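RNA-dependent RNA Polymerase (Bombyx mori cytoplasmic polyhedrosis virus, PDB 6TZ0) catalyses RNA-templated RNA synthesis in a double-stranded RNA virus, making plus strands by fully conservative transcription and probably also the complementary minus strands of its genome. Local coordinates at residues Lys921-Ser926 and Met982-Thr987; Arg449-Ala454 and Glu975-Ser980; Leu1161-Pro1166 and Gly1195-Met1200; Asp1153-Ala1158 and Tyr1178-Tyr1183; Thr367-Leu372 and Leu381-Ala386. All blocks are in the same frame, centred on the assembly; numbering follows the deposited sequence.

Contact 1 (Lys921-Ser926 and Met982-Thr987)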
# COMPACT_ATOMS: atom_id res chain seq x y z
N LYS A 921 0.41 27.66 3.51
CA LYS A 921 -0.77 28.10 4.25
C LYS A 921 -2.03 27.57 3.58
O LYS A 921 -2.25 27.79 2.39
CB LYS A 921 -0.82 29.62 4.35
CG LYS A 921 -2.03 30.14 5.10
CD LYS A 921 -2.03 29.66 6.53
CE LYS A 921 -0.93 30.30 7.33
NZ LYS A 921 -0.97 29.90 8.76
N LYS A 922 -2.86 26.88 4.36
CA LYS A 922 -4.13 26.34 3.91
C LYS A 922 -5.25 27.26 4.35
O LYS A 922 -5.17 27.87 5.42
CB LYS A 922 -4.36 24.93 4.46
CG LYS A 922 -3.78 23.79 3.63
CD LYS A 922 -2.27 23.68 3.73
CE LYS A 922 -1.82 23.24 5.11
NZ LYS A 922 -0.34 23.10 5.17
N GLU A 923 -6.28 27.37 3.52
CA GLU A 923 -7.42 28.22 3.82
C GLU A 923 -8.54 27.33 4.37
O GLU A 923 -9.14 26.55 3.62
CB GLU A 923 -7.86 29.00 2.58
CG GLU A 923 -8.68 30.23 2.88
CD GLU A 923 -10.16 29.94 2.94
OE1 GLU A 923 -10.61 29.06 2.18
OE2 GLU A 923 -10.86 30.59 3.74
N ASP A 924 -8.80 27.45 5.66
CA ASP A 924 -9.61 26.47 6.38
C ASP A 924 -11.10 26.70 6.17
O ASP A 924 -11.54 27.77 5.75
CB ASP A 924 -9.29 26.51 7.87
CG ASP A 924 -7.90 26.00 8.18
OD1 ASP A 924 -7.36 25.18 7.40
OD2 ASP A 924 -7.34 26.41 9.22
N ILE A 925 -11.88 25.66 6.48
CA ILE A 925 -13.33 25.73 6.50
C ILE A 925 -13.79 26.31 7.83
O ILE A 925 -12.99 26.45 8.76
CB ILE A 925 -13.97 24.36 6.23
CG1 ILE A 925 -13.57 23.36 7.31
CG2 ILE A 925 -13.58 23.83 4.88
CD1 ILE A 925 -14.33 22.07 7.25
N SER A 926 -15.08 26.65 7.92
CA SER A 926 -15.62 27.25 9.13
C SER A 926 -15.67 26.23 10.26
O SER A 926 -15.89 25.04 10.02
CB SER A 926 -17.01 27.81 8.85
OG SER A 926 -17.93 26.78 8.58
N MET A 982 -9.84 21.83 3.65
CA MET A 982 -9.68 23.16 3.08
C MET A 982 -11.00 23.62 2.47
O MET A 982 -11.81 22.80 2.05
CB MET A 982 -8.62 23.19 1.99
CG MET A 982 -7.22 22.92 2.46
SD MET A 982 -6.14 22.86 1.04
CE MET A 982 -6.70 21.31 0.37
N ALA A 983 -11.19 24.93 2.42
CA ALA A 983 -12.34 25.50 1.74
C ALA A 983 -12.05 25.91 0.30
O ALA A 983 -12.95 26.40 -0.38
CB ALA A 983 -12.87 26.71 2.51
N THR A 984 -10.82 25.71 -0.17
CA THR A 984 -10.45 25.99 -1.55
C THR A 984 -9.43 24.97 -2.00
O THR A 984 -8.91 24.18 -1.20
CB THR A 984 -9.91 27.41 -1.71
OG1 THR A 984 -9.65 27.67 -3.09
CG2 THR A 984 -8.63 27.58 -0.91
N LYS A 985 -9.12 24.98 -3.30
CA LYS A 985 -8.23 23.99 -3.86
C LYS A 985 -6.79 24.46 -4.00
O LYS A 985 -5.93 23.66 -4.39
CB LYS A 985 -8.74 23.53 -5.23
CG LYS A 985 -8.71 24.60 -6.30
CD LYS A 985 -9.28 24.07 -7.61
CE LYS A 985 -9.30 25.14 -8.69
NZ LYS A 985 -7.93 25.52 -9.13
N GLU A 986 -6.50 25.73 -3.71
CA GLU A 986 -5.14 26.24 -3.81
C GLU A 986 -4.63 26.70 -2.45
O GLU A 986 -5.39 27.12 -1.58
CB GLU A 986 -5.06 27.39 -4.82
CG GLU A 986 -5.76 28.68 -4.42
CD GLU A 986 -7.21 28.74 -4.87
OE1 GLU A 986 -7.77 27.69 -5.25
OE2 GLU A 986 -7.79 29.85 -4.84
N THR A 987 -3.31 26.57 -2.27
CA THR A 987 -2.62 26.99 -1.06
C THR A 987 -1.52 27.97 -1.41
O THR A 987 -0.98 27.96 -2.52
CB THR A 987 -2.01 25.80 -0.31
OG1 THR A 987 -1.04 25.16 -1.13
CG2 THR A 987 -3.08 24.79 0.08

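Contact 2 (Arg449-Ala454 and Glu975-Ser980)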
# COMPACT_ATOMS: atom_id res chain seq x y z
N ARG A 449 -8.89 10.36 3.89
CA ARG A 449 -10.04 9.47 3.84
C ARG A 449 -11.02 9.75 4.97
O ARG A 449 -12.21 9.46 4.84
CB ARG A 449 -9.57 8.02 3.88
CG ARG A 449 -8.85 7.60 2.63
CD ARG A 449 -8.54 6.13 2.64
NE ARG A 449 -7.85 5.74 1.42
CZ ARG A 449 -8.47 5.39 0.30
NH1 ARG A 449 -9.79 5.37 0.24
NH2 ARG A 449 -7.78 5.05 -0.77
N ILE A 450 -10.55 10.33 6.07
CA ILE A 450 -11.44 10.52 7.21
C ILE A 450 -12.33 11.75 7.02
O ILE A 450 -13.48 11.75 7.45
CB ILE A 450 -10.62 10.54 8.51
CG1 ILE A 450 -11.54 10.34 9.72
CG2 ILE A 450 -9.78 11.79 8.65
CD1 ILE A 450 -12.18 8.97 9.76
N VAL A 451 -11.86 12.78 6.31
CA VAL A 451 -12.74 13.91 5.99
C VAL A 451 -13.72 13.51 4.89
O VAL A 451 -14.90 13.90 4.93
CB VAL A 451 -11.89 15.14 5.61
CG1 VAL A 451 -12.74 16.27 5.07
CG2 VAL A 451 -11.15 15.63 6.83
N MET A 452 -13.27 12.70 3.94
CA MET A 452 -14.15 12.11 2.93
C MET A 452 -15.24 11.25 3.56
O MET A 452 -16.38 11.25 3.11
CB MET A 452 -13.30 11.31 1.95
CG MET A 452 -14.02 10.49 0.89
SD MET A 452 -14.93 11.30 -0.42
CE MET A 452 -15.89 9.92 -1.03
N GLN A 453 -14.90 10.53 4.63
CA GLN A 453 -15.89 9.71 5.31
C GLN A 453 -16.82 10.58 6.16
O GLN A 453 -18.01 10.27 6.30
CB GLN A 453 -15.19 8.65 6.16
CG GLN A 453 -16.11 7.71 6.90
CD GLN A 453 -16.97 6.88 5.98
OE1 GLN A 453 -16.50 6.35 4.99
NE2 GLN A 453 -18.25 6.79 6.30
N ALA A 454 -16.30 11.67 6.73
CA ALA A 454 -17.14 12.57 7.50
C ALA A 454 -18.10 13.37 6.63
O ALA A 454 -19.15 13.80 7.10
CB ALA A 454 -16.27 13.52 8.32
N GLU A 975 -9.94 17.78 15.59
CA GLU A 975 -8.63 18.33 15.22
C GLU A 975 -8.11 17.71 13.94
O GLU A 975 -7.50 18.41 13.12
CB GLU A 975 -7.62 18.11 16.35
CG GLU A 975 -7.82 18.98 17.57
CD GLU A 975 -6.72 18.77 18.59
OE1 GLU A 975 -5.92 17.83 18.41
OE2 GLU A 975 -6.63 19.56 19.56
N LYS A 976 -8.35 16.42 13.73
CA LYS A 976 -7.87 15.76 12.51
C LYS A 976 -8.60 16.29 11.28
O LYS A 976 -7.97 16.57 10.25
CB LYS A 976 -8.06 14.25 12.65
CG LYS A 976 -7.35 13.42 11.60
CD LYS A 976 -7.67 11.95 11.81
CE LYS A 976 -7.02 11.39 13.07
NZ LYS A 976 -5.54 11.29 12.95
N ILE A 977 -9.92 16.47 11.39
CA ILE A 977 -10.70 17.06 10.31
C ILE A 977 -10.29 18.52 10.09
O ILE A 977 -10.19 18.98 8.95
CB ILE A 977 -12.20 16.91 10.60
CG1 ILE A 977 -12.60 15.44 10.53
CG2 ILE A 977 -13.06 17.70 9.63
CD1 ILE A 977 -14.00 15.17 10.97
N GLN A 978 -9.98 19.24 11.17
CA GLN A 978 -9.57 20.64 11.04
C GLN A 978 -8.20 20.77 10.37
O GLN A 978 -7.97 21.73 9.64
CB GLN A 978 -9.56 21.31 12.41
CG GLN A 978 -9.49 22.83 12.38
CD GLN A 978 -8.07 23.37 12.38
OE1 GLN A 978 -7.15 22.75 12.91
NE2 GLN A 978 -7.88 24.53 11.76
N LYS A 979 -7.30 19.81 10.60
CA LYS A 979 -6.01 19.85 9.92
C LYS A 979 -6.17 19.54 8.44
O LYS A 979 -5.67 20.29 7.59
CB LYS A 979 -5.02 18.87 10.55
CG LYS A 979 -4.63 19.19 11.98
CD LYS A 979 -3.92 20.51 12.11
CE LYS A 979 -3.49 20.73 13.54
NZ LYS A 979 -4.67 20.93 14.44
N SER A 980 -6.86 18.46 8.11
CA SER A 980 -6.77 17.97 6.74
C SER A 980 -7.89 18.44 5.82
O SER A 980 -8.12 17.81 4.79
CB SER A 980 -6.72 16.44 6.75
OG SER A 980 -7.90 15.90 7.30

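Contact 3 (Leu1161-Pro1166 and Gly1195-Met1200)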
# COMPACT_ATOMS: atom_id res chain seq x y z
N LEU A 1161 31.71 -4.55 34.41
CA LEU A 1161 32.89 -3.92 33.82
C LEU A 1161 33.43 -2.75 34.62
O LEU A 1161 34.59 -2.37 34.41
CB LEU A 1161 32.55 -3.44 32.40
CG LEU A 1161 32.27 -4.52 31.37
CD1 LEU A 1161 31.73 -3.91 30.11
CD2 LEU A 1161 33.56 -5.26 31.08
N VAL A 1162 32.63 -2.16 35.50
CA VAL A 1162 32.98 -0.93 36.19
C VAL A 1162 32.87 -1.16 37.69
O VAL A 1162 31.84 -1.65 38.17
CB VAL A 1162 32.08 0.24 35.75
CG1 VAL A 1162 32.36 1.49 36.56
CG2 VAL A 1162 32.27 0.52 34.27
N ARG A 1163 33.92 -0.81 38.43
CA ARG A 1163 33.92 -0.91 39.88
C ARG A 1163 33.39 0.38 40.48
O ARG A 1163 34.03 1.43 40.38
CB ARG A 1163 35.32 -1.22 40.40
CG ARG A 1163 35.37 -1.42 41.90
CD ARG A 1163 36.74 -1.89 42.37
NE ARG A 1163 37.79 -0.88 42.24
CZ ARG A 1163 38.04 0.06 43.14
NH1 ARG A 1163 37.32 0.14 44.24
NH2 ARG A 1163 39.03 0.93 42.93
N ILE A 1164 32.22 0.30 41.10
CA ILE A 1164 31.58 1.45 41.75
C ILE A 1164 31.71 1.27 43.25
O ILE A 1164 31.30 0.22 43.77
CB ILE A 1164 30.10 1.57 41.34
CG1 ILE A 1164 29.99 1.79 39.84
CG2 ILE A 1164 29.44 2.70 42.10
CD1 ILE A 1164 28.61 1.59 39.31
N PRO A 1165 32.29 2.22 43.97
CA PRO A 1165 32.42 2.10 45.43
C PRO A 1165 31.06 2.16 46.12
O PRO A 1165 30.19 2.94 45.71
CB PRO A 1165 33.28 3.31 45.81
CG PRO A 1165 34.02 3.64 44.57
CD PRO A 1165 33.08 3.35 43.45
N PRO A 1166 30.86 1.34 47.16
CA PRO A 1166 29.51 1.20 47.73
C PRO A 1166 29.05 2.38 48.57
O PRO A 1166 27.89 2.41 48.98
CB PRO A 1166 29.63 -0.06 48.59
CG PRO A 1166 31.07 -0.13 48.94
CD PRO A 1166 31.82 0.41 47.77
N GLY A 1195 40.38 -3.05 26.96
CA GLY A 1195 40.04 -4.20 27.78
C GLY A 1195 40.37 -4.09 29.25
O GLY A 1195 40.53 -5.12 29.90
N LYS A 1196 40.46 -2.88 29.79
CA LYS A 1196 40.75 -2.66 31.20
C LYS A 1196 39.47 -2.38 31.97
O LYS A 1196 38.46 -1.96 31.42
CB LYS A 1196 41.73 -1.50 31.37
CG LYS A 1196 43.10 -1.73 30.78
CD LYS A 1196 43.89 -2.72 31.60
CE LYS A 1196 45.31 -2.83 31.09
NZ LYS A 1196 46.12 -3.79 31.88
N ARG A 1197 39.53 -2.61 33.28
CA ARG A 1197 38.39 -2.37 34.14
C ARG A 1197 38.33 -0.91 34.54
O ARG A 1197 39.36 -0.28 34.81
CB ARG A 1197 38.45 -3.27 35.38
CG ARG A 1197 37.21 -3.22 36.25
CD ARG A 1197 37.25 -4.20 37.40
NE ARG A 1197 38.24 -3.85 38.41
CZ ARG A 1197 38.54 -4.61 39.45
NH1 ARG A 1197 37.92 -5.78 39.61
NH2 ARG A 1197 39.45 -4.22 40.33
N LEU A 1198 37.13 -0.35 34.58
CA LEU A 1198 36.93 1.05 34.92
C LEU A 1198 36.54 1.21 36.38
O LEU A 1198 36.00 0.31 37.02
CB LEU A 1198 35.86 1.67 34.03
CG LEU A 1198 36.23 1.74 32.55
CD1 LEU A 1198 35.07 2.28 31.74
CD2 LEU A 1198 37.47 2.58 32.36
N GLY A 1199 36.84 2.39 36.91
CA GLY A 1199 36.42 2.78 38.24
C GLY A 1199 35.74 4.13 38.21
O GLY A 1199 36.30 5.10 37.70
N MET A 1200 34.52 4.21 38.74
CA MET A 1200 33.69 5.40 38.58
C MET A 1200 33.88 6.34 39.76
O MET A 1200 33.85 5.92 40.92
CB MET A 1200 32.22 5.01 38.45
CG MET A 1200 31.30 6.16 38.09
SD MET A 1200 29.59 5.66 37.86
CE MET A 1200 29.09 5.45 39.55

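Contact 4 (Asp1153-Ala1158 and Tyr1178-Tyr1183)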
# COMPACT_ATOMS: atom_id res chain seq x y z
N ASP A 1153 20.39 -4.19 24.59
CA ASP A 1153 19.62 -3.01 24.95
C ASP A 1153 19.61 -2.73 26.44
O ASP A 1153 18.96 -1.77 26.87
CB ASP A 1153 18.17 -3.17 24.47
CG ASP A 1153 18.04 -3.14 22.97
OD1 ASP A 1153 18.87 -2.49 22.31
OD2 ASP A 1153 17.09 -3.77 22.45
N ASN A 1154 20.29 -3.54 27.24
CA ASN A 1154 20.14 -3.47 28.68
C ASN A 1154 21.37 -2.81 29.28
O ASN A 1154 22.49 -3.27 29.03
CB ASN A 1154 19.94 -4.86 29.26
CG ASN A 1154 19.36 -4.84 30.66
OD1 ASN A 1154 19.11 -3.79 31.22
ND2 ASN A 1154 19.14 -6.02 31.22
N PRO A 1155 21.21 -1.74 30.06
CA PRO A 1155 22.36 -1.15 30.76
C PRO A 1155 22.92 -2.01 31.88
O PRO A 1155 24.01 -1.69 32.38
CB PRO A 1155 21.80 0.16 31.31
CG PRO A 1155 20.64 0.47 30.43
CD PRO A 1155 20.04 -0.84 30.09
N VAL A 1156 22.23 -3.07 32.29
CA VAL A 1156 22.71 -3.94 33.36
C VAL A 1156 23.89 -4.78 32.88
O VAL A 1156 24.72 -5.20 33.69
CB VAL A 1156 21.52 -4.78 33.87
CG1 VAL A 1156 21.89 -5.69 35.03
CG2 VAL A 1156 20.37 -3.87 34.28
N SER A 1157 24.05 -4.95 31.57
CA SER A 1157 25.15 -5.73 31.02
C SER A 1157 26.51 -5.08 31.20
O SER A 1157 27.53 -5.73 30.92
CB SER A 1157 24.91 -5.99 29.54
OG SER A 1157 24.97 -4.78 28.80
N ALA A 1158 26.57 -3.83 31.66
CA ALA A 1158 27.83 -3.15 31.91
C ALA A 1158 28.23 -3.14 33.38
O ALA A 1158 29.27 -2.55 33.71
CB ALA A 1158 27.76 -1.72 31.40
N TYR A 1178 23.56 4.40 37.88
CA TYR A 1178 24.99 4.20 37.68
C TYR A 1178 25.26 3.16 36.61
O TYR A 1178 26.28 3.24 35.91
CB TYR A 1178 25.65 3.78 39.00
CG TYR A 1178 25.56 4.78 40.14
CD1 TYR A 1178 25.30 6.12 39.91
CD2 TYR A 1178 25.70 4.35 41.45
CE1 TYR A 1178 25.20 7.01 40.96
CE2 TYR A 1178 25.60 5.23 42.50
CZ TYR A 1178 25.35 6.56 42.25
OH TYR A 1178 25.25 7.45 43.29
N ASN A 1179 24.36 2.18 36.46
CA ASN A 1179 24.47 1.23 35.36
C ASN A 1179 24.31 1.91 34.01
O ASN A 1179 25.00 1.58 33.05
CB ASN A 1179 23.43 0.12 35.50
CG ASN A 1179 23.74 -0.83 36.63
OD1 ASN A 1179 24.90 -1.16 36.87
ND2 ASN A 1179 22.71 -1.30 37.31
N ILE A 1180 23.40 2.89 33.93
CA ILE A 1180 23.23 3.67 32.71
C ILE A 1180 24.46 4.52 32.43
O ILE A 1180 24.90 4.63 31.28
CB ILE A 1180 21.94 4.50 32.81
CG1 ILE A 1180 20.73 3.59 32.64
CG2 ILE A 1180 21.92 5.65 31.82
CD1 ILE A 1180 19.43 4.26 32.88
N PHE A 1181 25.04 5.12 33.49
CA PHE A 1181 26.29 5.87 33.37
C PHE A 1181 27.40 5.03 32.76
O PHE A 1181 28.01 5.41 31.74
CB PHE A 1181 26.76 6.37 34.73
CG PHE A 1181 25.97 7.52 35.28
CD1 PHE A 1181 25.02 8.17 34.52
CD2 PHE A 1181 26.24 7.98 36.56
CE1 PHE A 1181 24.32 9.24 35.04
CE2 PHE A 1181 25.55 9.05 37.08
CZ PHE A 1181 24.60 9.68 36.31
N SER A 1182 27.63 3.85 33.34
CA SER A 1182 28.67 2.95 32.86
C SER A 1182 28.38 2.44 31.45
O SER A 1182 29.28 2.37 30.61
CB SER A 1182 28.83 1.80 33.84
OG SER A 1182 27.64 1.04 33.90
N TYR A 1183 27.11 2.12 31.16
CA TYR A 1183 26.74 1.55 29.87
C TYR A 1183 26.93 2.55 28.73
O TYR A 1183 27.52 2.22 27.70
CB TYR A 1183 25.29 1.08 29.94
CG TYR A 1183 24.72 0.53 28.66
CD1 TYR A 1183 25.12 -0.71 28.17
CD2 TYR A 1183 23.73 1.21 27.97
CE1 TYR A 1183 24.59 -1.22 27.02
CE2 TYR A 1183 23.20 0.71 26.82
CZ TYR A 1183 23.63 -0.51 26.35
OH TYR A 1183 23.09 -1.02 25.19

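Contact 5 (Thr367-Leu372 and Leu381-Ala386)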
# COMPACT_ATOMS: atom_id res chain seq x y z
N THR A 367 -8.61 -23.23 -13.17
CA THR A 367 -10.03 -23.43 -13.38
C THR A 367 -10.82 -23.00 -12.15
O THR A 367 -10.29 -22.37 -11.23
CB THR A 367 -10.30 -24.88 -13.76
OG1 THR A 367 -9.77 -25.74 -12.76
CG2 THR A 367 -9.67 -25.18 -15.10
N ARG A 368 -12.10 -23.34 -12.11
CA ARG A 368 -13.05 -22.80 -11.15
C ARG A 368 -13.49 -23.85 -10.13
O ARG A 368 -13.42 -25.05 -10.39
CB ARG A 368 -14.26 -22.23 -11.89
CG ARG A 368 -15.00 -23.16 -12.83
CD ARG A 368 -16.27 -23.71 -12.27
NE ARG A 368 -17.19 -22.66 -11.84
CZ ARG A 368 -17.99 -21.96 -12.64
NH1 ARG A 368 -17.98 -22.17 -13.94
NH2 ARG A 368 -18.79 -21.04 -12.13
N PRO A 369 -13.92 -23.42 -8.95
CA PRO A 369 -14.59 -24.35 -8.04
C PRO A 369 -16.04 -24.56 -8.45
O PRO A 369 -16.68 -23.70 -9.05
CB PRO A 369 -14.52 -23.62 -6.69
CG PRO A 369 -14.49 -22.21 -7.05
CD PRO A 369 -13.71 -22.11 -8.32
N ALA A 370 -16.55 -25.75 -8.13
CA ALA A 370 -17.95 -26.03 -8.38
C ALA A 370 -18.82 -25.22 -7.43
O ALA A 370 -18.63 -25.25 -6.21
CB ALA A 370 -18.23 -27.52 -8.21
N VAL A 371 -19.76 -24.47 -7.99
CA VAL A 371 -20.63 -23.59 -7.22
C VAL A 371 -21.74 -24.42 -6.60
O VAL A 371 -22.51 -25.05 -7.32
CB VAL A 371 -21.21 -22.48 -8.10
CG1 VAL A 371 -22.25 -21.69 -7.36
CG2 VAL A 371 -20.11 -21.56 -8.55
N LEU A 372 -21.82 -24.43 -5.27
CA LEU A 372 -22.79 -25.26 -4.57
C LEU A 372 -24.06 -24.50 -4.21
O LEU A 372 -25.15 -25.06 -4.31
CB LEU A 372 -22.16 -25.82 -3.29
CG LEU A 372 -20.99 -26.78 -3.45
CD1 LEU A 372 -20.41 -27.10 -2.10
CD2 LEU A 372 -21.41 -28.04 -4.16
N LEU A 381 -22.41 -18.04 -3.61
CA LEU A 381 -22.40 -17.91 -2.16
C LEU A 381 -21.62 -19.02 -1.47
O LEU A 381 -21.16 -18.82 -0.35
CB LEU A 381 -23.83 -17.89 -1.62
CG LEU A 381 -24.65 -16.62 -1.84
CD1 LEU A 381 -26.08 -16.87 -1.53
CD2 LEU A 381 -24.16 -15.57 -0.90
N LYS A 382 -21.45 -20.16 -2.12
CA LYS A 382 -20.76 -21.30 -1.54
C LYS A 382 -20.20 -22.14 -2.67
O LYS A 382 -20.89 -22.40 -3.66
CB LYS A 382 -21.71 -22.13 -0.68
CG LYS A 382 -21.07 -23.21 0.13
CD LYS A 382 -22.12 -23.96 0.90
CE LYS A 382 -22.75 -23.08 1.96
NZ LYS A 382 -21.78 -22.74 3.03
N GLN A 383 -18.96 -22.59 -2.52
CA GLN A 383 -18.27 -23.25 -3.62
C GLN A 383 -17.16 -24.14 -3.08
O GLN A 383 -16.69 -23.96 -1.95
CB GLN A 383 -17.76 -22.22 -4.62
CG GLN A 383 -16.95 -21.14 -3.97
CD GLN A 383 -16.58 -20.05 -4.93
OE1 GLN A 383 -16.93 -20.10 -6.10
NE2 GLN A 383 -15.88 -19.04 -4.45
N LYS A 384 -16.75 -25.10 -3.90
CA LYS A 384 -15.85 -26.15 -3.47
C LYS A 384 -15.12 -26.68 -4.69
O LYS A 384 -15.69 -26.73 -5.79
CB LYS A 384 -16.63 -27.26 -2.76
CG LYS A 384 -15.80 -28.30 -2.04
CD LYS A 384 -16.69 -29.28 -1.32
CE LYS A 384 -15.90 -30.19 -0.41
NZ LYS A 384 -15.00 -31.10 -1.16
N TYR A 385 -13.87 -27.08 -4.52
CA TYR A 385 -13.06 -27.56 -5.63
C TYR A 385 -13.21 -29.06 -5.82
O TYR A 385 -13.27 -29.83 -4.86
CB TYR A 385 -11.59 -27.21 -5.42
CG TYR A 385 -11.29 -25.78 -5.76
CD1 TYR A 385 -11.03 -25.39 -7.06
CD2 TYR A 385 -11.29 -24.80 -4.78
CE1 TYR A 385 -10.77 -24.09 -7.38
CE2 TYR A 385 -11.02 -23.49 -5.08
CZ TYR A 385 -10.77 -23.15 -6.39
OH TYR A 385 -10.52 -21.84 -6.70
N ALA A 386 -13.26 -29.47 -7.09
CA ALA A 386 -13.31 -30.89 -7.41
C ALA A 386 -11.95 -31.54 -7.21
O ALA A 386 -11.79 -32.44 -6.38
CB ALA A 386 -13.80 -31.10 -8.84

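Contact 1 (Lys921-Ser926 and Met982-Thr987)
Two loops meet here at the surface of the C-terminal region, Lys921-Ser926 leading from strand 919-921 into helix 927-937, and Met982-Thr987 linking helix 973-979 to strand 988-990. A single hydrogen bond joins them: Ala983 N donates to Glu923 O over 2.9 Å, almost straight at 174° and nearly along the C=O axis. The same oxygen receives a CA-H...O contact from Met982 CA at 3.5 Å. Around this point the side chains pack by their aliphatic parts. The thioether of Met982 crosses the Lys922 chain obliquely, SD lying 3.6 Å from Lys922 CG. That lysine chain bends at chi2 and chi3, its end leads away, and its NZ is hydrogen-bonded to Val920 O. Thr987 comes alongside, its CG2 3.8 Å from Lys922 CG, while its CB touches Lys921 O. Glu923 has CG anti to its backbone N (chi1 -160°). Its CB meets Thr984 CG2 at 3.8 Å, and its OE1 approaches Ala983 CB. Ile925 CG2 also packs on Ala983 CB, at 3.8 Å. Ser926, the next residue in the chain, takes the N-cap position of helix 927-937, its OG bonding weakly to Lys929 N. The arrangement is that of a loop-loop junction beside a helix N-cap.

Contact 2 (Arg449-Ala454 and Glu975-Ser980)
Val451 and Ile977 lie at the centre of this contact, where helix 449-454 of the polymerase domain meets helix 975-979 of the C-terminal region. The axes approach to 9.5 Å and cross at -104°, so each helix offers a short patch rather than a long seam. One branch of Val451 does the touching: CG2, anti to the carbonyl carbon, sits 3.8 Å from Ile977 CA and 4.0 Å from Ile977 CG2. The same methyl also meets Ser980 OG at 3.3 Å. That hydroxyl is hydrogen-bonded to Ser448 OG, and Ser980 OG lies 3.0 Å from Lys976 O. Ile977 reaches further along the partner helix through CD1, which touches Ala454 CB at 3.9 Å. Ile450, the third large contributor, uses CG2 against the aliphatic part of Lys976; the two side chains cross at about a right angle, with Lys976 CD 3.8 Å from that methyl. Leu937 and Ala934 of helix 927-937 pack beside Ala454 and Ile977 respectively. This is a buried, nearly perpendicular helix-helix crossing, joining two regions far apart in sequence.

Contact 3 (Leu1161-Pro1166 and Gly1195-Met1200)
Arg1197 and Arg1163 bring their guanidinium groups close together, with planes 61° apart. Over one face of the Arg1197 group lies Arg1163 CD, offset toward the rim and 4.1 Å from Arg1197 NH2. That NH2 approaches the Arg1163 group obliquely, 4.2 Å from its NE. Two like charges at this distance would be expected to repel, but Glu1027 forms salt bridges with both arginines, one carboxylate oxygen to each NE, and probably offsets the repulsion. Each chain leaves with CG anti to its backbone N and bends at chi3, and on the way Arg1197 CG passes 3.3 Å from Leu1161 O.

Beneath the arginines the backbones pair as the parallel strands of a beta-alpha-beta unit, whose crossover is helix 1174-1188; strand 1022-1027 runs antiparallel along the far edge of strand 1196-1202. Three hydrogen bonds join the pair: Leu1198 N to Leu1161 O, Arg1163 N to Leu1198 O at 2.8 Å, and a longer one, Met1200 N to Arg1163 O, at 3.3 Å.

Val1162 and Leu1198 project from the sheet face that the crossover helix covers, where Val1162 CG2 lies 3.8 Å from Leu1198 CB. The other methyl of Val1162, CG1, is 4.0 Å from Met1200 CB. A bend at chi3 (76°) places Met1200 CE against Ile1164, 3.8 Å from CG2 and equally near CG1.

Contact 4 (Asp1153-Ala1158 and Tyr1178-Tyr1183)
Pro1155 begins a 3-10 turn that packs on helix 1174-1188, the crossover helix of a beta-alpha-beta unit, and no hydrogen bond spans the contact. The central interaction is CH-pi: Pro1155 CA stands over one face of the Tyr1183 ring, 3.9 Å from its centroid and 24° off the normal. Asn1154 O lies over the same face, 3.6 Å from Tyr1183 CE1. The tyrosine CG is anti to the backbone N (chi1 177°), and its OH is hydrogen-bonded to Ser1152 O.

Apolar contacts add to this. Pro1155 CG and Ile1180 CG1 lie 3.8 Å apart, their side chains side by side and pointing the same way, while Ala1158 CB sits at the edge of the tyrosine ring, 4.0 Å from Tyr1183 CB.

Hydrogen bonds stay within each partner. Ser1157 OG donates to Asn1154 O over 2.9 Å, tying the turn together. On the helix, Asn1179 O receives both Tyr1183 N and Ser1182 OG from the same face of its plane, the hydroxyl at 2.8 Å.

Contact 5 (Thr367-Leu372 and Leu381-Ala386)
A beta hairpin of strands 370-375 and 380-384 brings these segments together at one margin of a four-stranded antiparallel sheet in the polymerase domain, with strand 380-384 outermost. Ala370 and Lys384 form the hydrogen-bonded pair. Lys384 N donates to Ala370 O over 3.0 Å, whereas the return bond from Ala370 N to Lys384 O is weak, bent to 125°, at 2.7 Å. Val371 and Gln383 follow as the non-hydrogen-bonded pair, and Leu372 N then donates to Lys382 O over 2.8 Å. Beyond them Leu381 and Lys382 both face Met373, a classic beta bulge.

Beside Ala370, Leu372 CD1 meets Lys384 CB at 3.8 Å. On the face of Val371 and Gln383, the glutamine has CG between its backbone N and carbonyl carbon (chi1 52°), with the chain extended beyond. Gln383 OE1 lies 3.4 Å from Pro369 CG and is weakly hydrogen-bonded with Ser380 OG. Its amide NE2 is weakly hydrogen-bonded to Asp561 of helix 557-573, which lies against this face. Nearby, Arg368 makes a cation-pi contact with Tyr535 of the neighbouring chain, Viral structural protein 4.

Past the paired residues, proline and tyrosine lie side by side: Pro369 CB sits over the centre of the Tyr385 ring, 3.6 Å from its centroid and 4° off the normal, and Pro369 CD touches Tyr385 OH.

Along the chain, contact 5 closes first, within the polymerase domain; contact 2 then reaches from that domain to the C-terminal region, where contacts 1, 4 and 3 lie. Contacts 1 and 2 have centres 13 Å apart, their segments alternate in sequence, and they touch through Asp924 and Gln978. Contacts 3 and 4 form a second cluster, with centres 12 Å apart: helix 1174-1188 of contact 4 links the strands of contact 3, and Tyr1178 packs on Met1200. The two clusters are well separated, contacts 2 and 4 being 45 Å apart between centres. Contact 5 touches none of the others; its centre is about 42 Å from that of contact 2, the nearest. Of the five, contact 2 alone spans the two family regions.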